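Local coordinates for aldehyde Dehydrogenase (PDB 4O6R) that probably oxidises aldehydes to carboxylic acids with NAD+ or NADP+ as the electron acceptor, at the interface of chains A and B and the interface of chains A and C. Residues are numbered along the deposited sequence; one frame, centred on the assembly and turned at random. Chains: chain A/B/C, Aldehyde Dehydrogenase.

Contact 1: the interface of chains A and B. Residues chain A 443, 449-451, 454-455; chain B 132, 134, 140, 481, 483.
The hydroxyl OG of A:Ser454 donates a hydrogen bond to the amide oxygen OD1 of B:Asn140 at 2.5 Å. OG stands anti to its backbone N (chi1 -178°), which points it at B:Asn140. It comes in tilted 21° from the amide carbonyl plane. A:Ser454 OG also lies 2.6 Å from the oxygen of water 1, which meets A:Pro455 O, B:Ser481 OG and the indole NE1 of B:Trp483. The water sits at the edge of the B:Trp483 ring, in its plane. The other amide atom, B:Asn140 ND2, bonds to B:Ser481 OG at 3.0 Å, close to the amide plane. This second bond would fix the flip of the amide, with OD1 facing chain A.

The indole of B:Trp483 is sandwiched between A:Arg449 of the partner and B:Asn140 of its own chain. A:Arg449 CB lies over one face, 3.6 Å from the centroid of the six-membered ring. A:Trp443 runs alongside, pointing the same way, with its NE1 above that same face, toward the rim. A:Trp443 NE1 is held by A:Arg449 O at 2.9 Å. A:Asn451 CB closes on the rim at B:Trp483 CH2.

A:Trp443 in strand 441-444 and B:Trp483 in strand 477-485 form a parallel bridge, so the sheet continues from one subunit into the other.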
loop_
_atom_site.group_PDB
_atom_site.type_symbol
_atom_site.label_atom_id
_atom_site.label_comp_id
_atom_site.label_asym_id
_atom_site.label_seq_id
_atom_site.Cartn_x
_atom_site.Cartn_y
_atom_site.Cartn_z
ATOM N N TRP A 443 8.413 15.257 -17.438
ATOM C CA TRP A 443 8.131 16.545 -16.823
ATOM C C TRP A 443 7.337 17.389 -17.786
ATOM O O TRP A 443 7.773 17.618 -18.929
ATOM C CB TRP A 443 9.455 17.273 -16.456
ATOM C CG TRP A 443 10.271 16.555 -15.422
ATOM C CD1 TRP A 443 9.960 16.424 -14.099
ATOM C CD2 TRP A 443 11.495 15.817 -15.616
ATOM N NE1 TRP A 443 10.916 15.674 -13.463
ATOM C CE2 TRP A 443 11.864 15.288 -14.362
ATOM C CE3 TRP A 443 12.326 15.580 -16.710
ATOM C CZ2 TRP A 443 13.018 14.522 -14.174
ATOM C CZ3 TRP A 443 13.462 14.813 -16.532
ATOM C CH2 TRP A 443 13.795 14.295 -15.264
ATOM N N ARG A 449 12.599 18.000 -12.277
ATOM C CA ARG A 449 12.084 18.027 -10.933
ATOM C C ARG A 449 12.399 16.678 -10.287
ATOM O O ARG A 449 12.025 15.635 -10.811
ATOM C CB ARG A 449 10.579 18.298 -10.868
ATOM C CG ARG A 449 10.120 19.536 -11.641
ATOM C CD ARG A 449 10.797 20.786 -11.121
ATOM N NE ARG A 449 10.497 21.031 -9.729
ATOM C CZ ARG A 449 10.789 22.165 -9.085
ATOM N NH1 ARG A 449 11.417 23.157 -9.705
ATOM N NH2 ARG A 449 10.455 22.313 -7.800
ATOM N N VAL A 450 13.094 16.766 -9.159
ATOM C CA VAL A 450 13.458 15.582 -8.367
ATOM C C VAL A 450 13.020 15.796 -6.919
ATOM O O VAL A 450 13.135 16.907 -6.354
ATOM C CB VAL A 450 14.958 15.220 -8.494
ATOM C CG1 VAL A 450 15.304 14.841 -9.920
ATOM C CG2 VAL A 450 15.846 16.360 -8.045
ATOM N N ASN A 451 12.467 14.738 -6.320
ATOM C CA ASN A 451 11.980 14.770 -4.957
ATOM C C ASN A 451 12.318 13.418 -4.360
ATOM O O ASN A 451 12.227 12.381 -5.062
ATOM C CB ASN A 451 10.471 15.053 -4.934
ATOM C CG ASN A 451 9.859 14.935 -3.568
ATOM O OD1 ASN A 451 9.620 13.846 -3.076
ATOM N ND2 ASN A 451 9.558 16.058 -2.955
ATOM N N SER A 454 9.866 10.667 -5.035
ATOM C CA SER A 454 9.409 10.455 -6.391
ATOM C C SER A 454 10.363 9.551 -7.164
ATOM O O SER A 454 11.509 9.920 -7.375
ATOM C CB SER A 454 9.249 11.792 -7.109
ATOM O OG SER A 454 8.753 11.579 -8.415
ATOM N N PRO A 455 9.908 8.343 -7.556
ATOM C CA PRO A 455 10.884 7.351 -8.083
ATOM C C PRO A 455 11.601 7.860 -9.330
ATOM O O PRO A 455 10.984 8.413 -10.254
ATOM C CB PRO A 455 10.012 6.134 -8.447
ATOM C CG PRO A 455 8.629 6.720 -8.593
ATOM C CD PRO A 455 8.535 7.805 -7.562
ATOM N N ILE B 132 2.442 11.307 -5.533
ATOM C CA ILE B 132 3.511 11.636 -4.598
ATOM C C ILE B 132 3.353 13.052 -4.083
ATOM O O ILE B 132 3.177 13.988 -4.893
ATOM C CB ILE B 132 4.884 11.549 -5.297
ATOM C CG1 ILE B 132 5.003 10.284 -6.155
ATOM C CG2 ILE B 132 6.025 11.703 -4.303
ATOM C CD1 ILE B 132 4.897 8.984 -5.404
ATOM N N VAL B 134 4.609 16.352 -3.403
ATOM C CA VAL B 134 5.804 17.058 -3.825
ATOM C C VAL B 134 5.627 18.579 -3.599
ATOM O O VAL B 134 4.791 18.992 -2.803
ATOM C CB VAL B 134 6.172 16.687 -5.270
ATOM C CG1 VAL B 134 6.557 15.226 -5.345
ATOM C CG2 VAL B 134 5.040 17.034 -6.236
ATOM N N ASN B 140 2.407 15.057 -9.210
ATOM C CA ASN B 140 3.278 13.944 -9.615
ATOM C C ASN B 140 2.549 12.625 -9.435
ATOM O O ASN B 140 2.322 12.190 -8.301
ATOM C CB ASN B 140 4.577 13.996 -8.798
ATOM C CG ASN B 140 5.561 12.887 -9.121
ATOM O OD1 ASN B 140 6.417 12.531 -8.274
ATOM N ND2 ASN B 140 5.496 12.362 -10.339
ATOM N N SER B 481 6.879 7.899 -13.877
ATOM C CA SER B 481 6.583 9.086 -13.075
ATOM C C SER B 481 6.293 10.272 -13.996
ATOM O O SER B 481 7.064 10.546 -14.913
ATOM C CB SER B 481 7.798 9.382 -12.193
ATOM O OG SER B 481 7.632 10.580 -11.487
ATOM N N TRP B 483 5.160 14.386 -14.072
ATOM C CA TRP B 483 5.042 15.614 -13.286
ATOM C C TRP B 483 4.306 16.644 -14.100
ATOM O O TRP B 483 4.619 16.838 -15.272
ATOM C CB TRP B 483 6.399 16.201 -12.948
ATOM C CG TRP B 483 7.261 15.426 -12.038
ATOM C CD1 TRP B 483 7.920 14.263 -12.306
ATOM C CD2 TRP B 483 7.665 15.823 -10.734
ATOM N NE1 TRP B 483 8.678 13.889 -11.218
ATOM C CE2 TRP B 483 8.553 14.845 -10.249
ATOM C CE3 TRP B 483 7.366 16.919 -9.928
ATOM C CZ2 TRP B 483 9.118 14.916 -8.972
ATOM C CZ3 TRP B 483 7.937 17.001 -8.675
ATOM C CH2 TRP B 483 8.786 15.996 -8.203
HETATM O O HOH W 1 10.114 11.145 -10.562
#

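Contact 2: the interface of chains A and C. Residues chain A 139, 484-486; chain C 427-428, 431.
Helix 427-436 of chain C packs its first turns against the end of strand 477-485 of chain A and the loop residue A:Val486 just after it, with A:Leu139 adding a further side chain. This is a mostly apolar patch of an interface of the four-chain deposited assembly, probably the tetramer common in the aldehyde dehydrogenase family.

Of the residues here C:His431 loses the most surface to the partner, 40 Å². Its CG stands anti to the carbonyl carbon (chi1 -64°), and the imidazole reaches A:Leu139. The CD2 methyl of A:Leu139 lies over a face of the imidazole, above its ND1 side, 3.7 Å from C:His431 ND1. The two side chains cross at about a right angle. Nearer the helix, the CB of C:His431 meets the CG2 methyl of A:Val486 at 3.8 Å. The other methyl, A:Val486 CG1, is anti to its backbone N (chi1 175°) and rests 3.6 Å from C:Ser428 O.

Further along, A:Val484 puts its CG1 branch against the fork of C:Leu427, 4.0 Å from CD2. C:Leu427 CD1 also lies at the edge of the C:His431 ring, in its plane, and so supports the imidazole from within its own helix.

Water 2 adds a polar link. It lies 2.6 Å from the hydroxyl OG of C:Ser428 and 2.7 Å from the backbone O of A:Asn485.

Strands 138-146 and 477-485 of chain A thus both sit beside the start of the helix.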
loop_
_atom_site.group_PDB
_atom_site.type_symbol
_atom_site.label_atom_id
_atom_site.label_comp_id
_atom_site.label_asym_id
_atom_site.label_seq_id
_atom_site.Cartn_x
_atom_site.Cartn_y
_atom_site.Cartn_z
ATOM N N LEU A 139 -1.493 -18.676 9.368
ATOM C CA LEU A 139 -1.092 -17.299 9.412
ATOM C C LEU A 139 0.134 -17.119 8.518
ATOM O O LEU A 139 1.122 -17.820 8.686
ATOM C CB LEU A 139 -0.693 -16.925 10.817
ATOM C CG LEU A 139 -0.114 -15.528 10.974
ATOM C CD1 LEU A 139 -1.173 -14.490 10.624
ATOM C CD2 LEU A 139 0.400 -15.326 12.380
ATOM N N VAL A 484 2.669 -19.806 9.658
ATOM C CA VAL A 484 2.356 -20.593 10.868
ATOM C C VAL A 484 1.110 -21.453 10.658
ATOM O O VAL A 484 0.014 -20.934 10.467
ATOM C CB VAL A 484 2.094 -19.722 12.085
ATOM C CG1 VAL A 484 1.967 -20.592 13.337
ATOM C CG2 VAL A 484 3.215 -18.684 12.250
ATOM N N ASN A 485 1.283 -22.763 10.763
ATOM C CA ASN A 485 0.139 -23.652 10.766
ATOM C C ASN A 485 -0.494 -23.695 12.153
ATOM O O ASN A 485 -0.071 -24.473 12.994
ATOM C CB ASN A 485 0.559 -25.047 10.353
ATOM C CG ASN A 485 -0.628 -25.977 10.235
ATOM O OD1 ASN A 485 -1.758 -25.571 10.479
ATOM N ND2 ASN A 485 -0.368 -27.230 9.880
ATOM N N VAL A 486 -1.508 -22.871 12.371
ATOM C CA VAL A 486 -2.150 -22.725 13.684
ATOM C C VAL A 486 -3.209 -23.813 13.831
ATOM O O VAL A 486 -3.211 -24.559 14.812
ATOM C CB VAL A 486 -2.801 -21.346 13.833
ATOM C CG1 VAL A 486 -3.560 -21.236 15.146
ATOM C CG2 VAL A 486 -1.762 -20.227 13.685
ATOM N N LEU C 427 2.577 -22.012 20.779
ATOM C CA LEU C 427 2.517 -21.302 19.519
ATOM C C LEU C 427 1.080 -21.169 18.986
ATOM O O LEU C 427 0.626 -20.064 18.721
ATOM C CB LEU C 427 3.387 -22.024 18.485
ATOM C CG LEU C 427 3.332 -21.493 17.050
ATOM C CD1 LEU C 427 3.812 -20.051 16.950
ATOM C CD2 LEU C 427 4.159 -22.386 16.181
ATOM N N SER C 428 0.388 -22.287 18.836
ATOM C CA SER C 428 -0.947 -22.292 18.233
ATOM C C SER C 428 -1.937 -21.522 19.087
ATOM O O SER C 428 -2.697 -20.716 18.568
ATOM C CB SER C 428 -1.452 -23.722 18.003
ATOM O OG SER C 428 -0.543 -24.403 17.158
ATOM N N HIS C 431 -1.730 -17.521 18.714
ATOM C CA HIS C 431 -2.309 -16.941 17.528
ATOM C C HIS C 431 -3.817 -17.160 17.458
ATOM O O HIS C 431 -4.556 -16.264 17.059
ATOM C CB HIS C 431 -1.586 -17.425 16.273
ATOM C CG HIS C 431 -0.169 -16.987 16.236
ATOM N ND1 HIS C 431 0.186 -15.663 16.096
ATOM C CD2 HIS C 431 0.977 -17.670 16.445
ATOM C CE1 HIS C 431 1.501 -15.559 16.156
ATOM N NE2 HIS C 431 1.999 -16.762 16.381
HETATM O O HOH W 2 1.345 -24.444 15.305
#

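Contact 3: the interface of chains A and B. Residues chain A 439-440, 455, 459, 466; chain B 478-481.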
loop_
_atom_site.group_PDB
_atom_site.type_symbol
_atom_site.label_atom_id
_atom_site.label_comp_id
_atom_site.label_asym_id
_atom_site.label_seq_id
_atom_site.Cartn_x
_atom_site.Cartn_y
_atom_site.Cartn_z
ATOM N N ALA A 439 10.374 6.572 -21.191
ATOM C CA ALA A 439 11.196 7.164 -20.175
ATOM C C ALA A 439 10.633 6.783 -18.819
ATOM O O ALA A 439 9.423 6.498 -18.700
ATOM C CB ALA A 439 11.208 8.688 -20.314
ATOM N N GLY A 440 11.490 6.797 -17.809
ATOM C CA GLY A 440 11.038 6.564 -16.435
ATOM C C GLY A 440 10.376 7.783 -15.807
ATOM O O GLY A 440 9.673 7.660 -14.811
ATOM N N PRO A 455 9.908 8.343 -7.556
ATOM C CA PRO A 455 10.884 7.351 -8.083
ATOM C C PRO A 455 11.601 7.860 -9.330
ATOM O O PRO A 455 10.984 8.413 -10.254
ATOM C CB PRO A 455 10.012 6.134 -8.447
ATOM C CG PRO A 455 8.629 6.720 -8.593
ATOM C CD PRO A 455 8.535 7.805 -7.562
ATOM N N VAL A 459 14.201 3.123 -18.208
ATOM C CA VAL A 459 13.725 1.901 -18.840
ATOM C C VAL A 459 14.716 1.504 -19.933
ATOM O O VAL A 459 15.592 2.270 -20.280
ATOM C CB VAL A 459 12.324 2.106 -19.418
ATOM C CG1 VAL A 459 11.372 2.536 -18.317
ATOM C CG2 VAL A 459 12.349 3.171 -20.523
ATOM N N ARG A 466 14.953 1.825 -9.101
ATOM C CA ARG A 466 14.589 3.219 -8.872
ATOM C C ARG A 466 15.266 3.782 -7.623
ATOM O O ARG A 466 15.339 3.098 -6.580
ATOM C CB ARG A 466 13.079 3.353 -8.740
ATOM C CG ARG A 466 12.312 3.058 -10.010
ATOM C CD ARG A 466 12.499 4.199 -11.016
ATOM N NE ARG A 466 11.790 4.012 -12.273
ATOM C CZ ARG A 466 12.206 3.289 -13.312
ATOM N NH1 ARG A 466 13.359 2.651 -13.283
ATOM N NH2 ARG A 466 11.461 3.244 -14.423
ATOM N N GLU B 478 6.984 -1.404 -14.315
ATOM C CA GLU B 478 8.014 -0.398 -14.102
ATOM C C GLU B 478 7.329 0.893 -13.722
ATOM O O GLU B 478 6.211 1.176 -14.169
ATOM C CB GLU B 478 8.832 -0.201 -15.389
ATOM C CG GLU B 478 7.991 0.233 -16.595
ATOM C CD GLU B 478 8.686 0.165 -17.958
ATOM O OE1 GLU B 478 9.625 -0.669 -18.153
ATOM O OE2 GLU B 478 8.251 0.929 -18.867
ATOM N N ALA B 479 8.004 1.689 -12.915
ATOM C CA ALA B 479 7.475 2.967 -12.505
ATOM C C ALA B 479 7.596 3.999 -13.621
ATOM O O ALA B 479 8.680 4.183 -14.169
ATOM C CB ALA B 479 8.203 3.454 -11.271
ATOM N N ARG B 480 6.485 4.658 -13.953
ATOM C CA ARG B 480 6.464 5.766 -14.918
ATOM C C ARG B 480 5.967 6.992 -14.180
ATOM O O ARG B 480 4.795 7.096 -13.866
ATOM C CB ARG B 480 5.530 5.477 -16.093
ATOM C CG ARG B 480 5.894 4.294 -16.975
ATOM C CD ARG B 480 7.207 4.539 -17.632
ATOM N NE ARG B 480 7.476 3.810 -18.870
ATOM C CZ ARG B 480 7.261 4.270 -20.104
ATOM N NH1 ARG B 480 6.643 5.419 -20.331
ATOM N NH2 ARG B 480 7.661 3.543 -21.132
ATOM N N SER B 481 6.879 7.899 -13.877
ATOM C CA SER B 481 6.583 9.086 -13.075
ATOM C C SER B 481 6.293 10.272 -13.996
ATOM O O SER B 481 7.064 10.546 -14.913
ATOM C CB SER B 481 7.798 9.382 -12.193
ATOM O OG SER B 481 7.632 10.580 -11.487
HETATM O O HOH W 3 10.114 11.145 -10.562
HETATM O O HOH W 4 7.131 8.489 -17.491
#
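A:Arg466 turns the edge of its guanidinium toward the backbone of B:Ala479. In this aldehyde dehydrogenase interface, strand 477-485 of chain B runs beside the A:Ala439-A:Gly440 segment and loop residues of chain A. A:Arg466 NH2 donates to B:Ala479 O at 2.9 Å. The bond lies in the carbonyl plane and near the guanidinium plane, with 159° at the hydrogen. The chain of A:Arg466 bends at chi2 (-73°) and then runs straight through chi3, which carries the group across to the strand. A:Arg466 NE passes 3.8 Å from the CB methyl of B:Ala479.

B:Arg480 is used differently. The backbone O of A:Ala439 lies 3.0 Å above the plane of its guanidinium, toward the rim. The edge of that guanidinium is taken by B:Glu478, two residues earlier on the strand: B:Arg480 NE and the carboxylate oxygen B:Glu478 OE2 form a salt bridge at 3.0 Å. OE2 is met on its anti side, with NE 30° out of the carboxylate plane. This bridge within chain B probably steadies both side chains where they face chain A.

A:Val459 meets B:Glu478 at about a right angle. Its CG1 methyl is 3.6 Å from the carboxyl carbon CD of B:Glu478, and so packs against the carboxylate.

Further along the strand, B:Ser481 N donates a nearly straight bond to A:Gly440 O at 3.0 Å. Water 4 is a looser link between A:Ala439 O and B:Ser481 O, 3.3 Å from each.

Contact 1 and contact 3 are neighbouring parts of the A-B interface, their C-alpha centres about 10 Å apart. They share A:Pro455 and B:Ser481, and the same water between them. Strand 477-485 of chain B runs through both. Contact 2 lies where chain A faces chain C, about 42 Å from contact 1 and about 40 Å from contact 3, between C-alpha centres. Strand 477-485 of chain A takes part there with its far end. Strand 138-146 also recurs, with B:Asn140 in contact 1 and A:Leu139 in contact 2. Each subunit thus uses both strands in two different interfaces. That would tie pairs of subunits into the four-chain assembly.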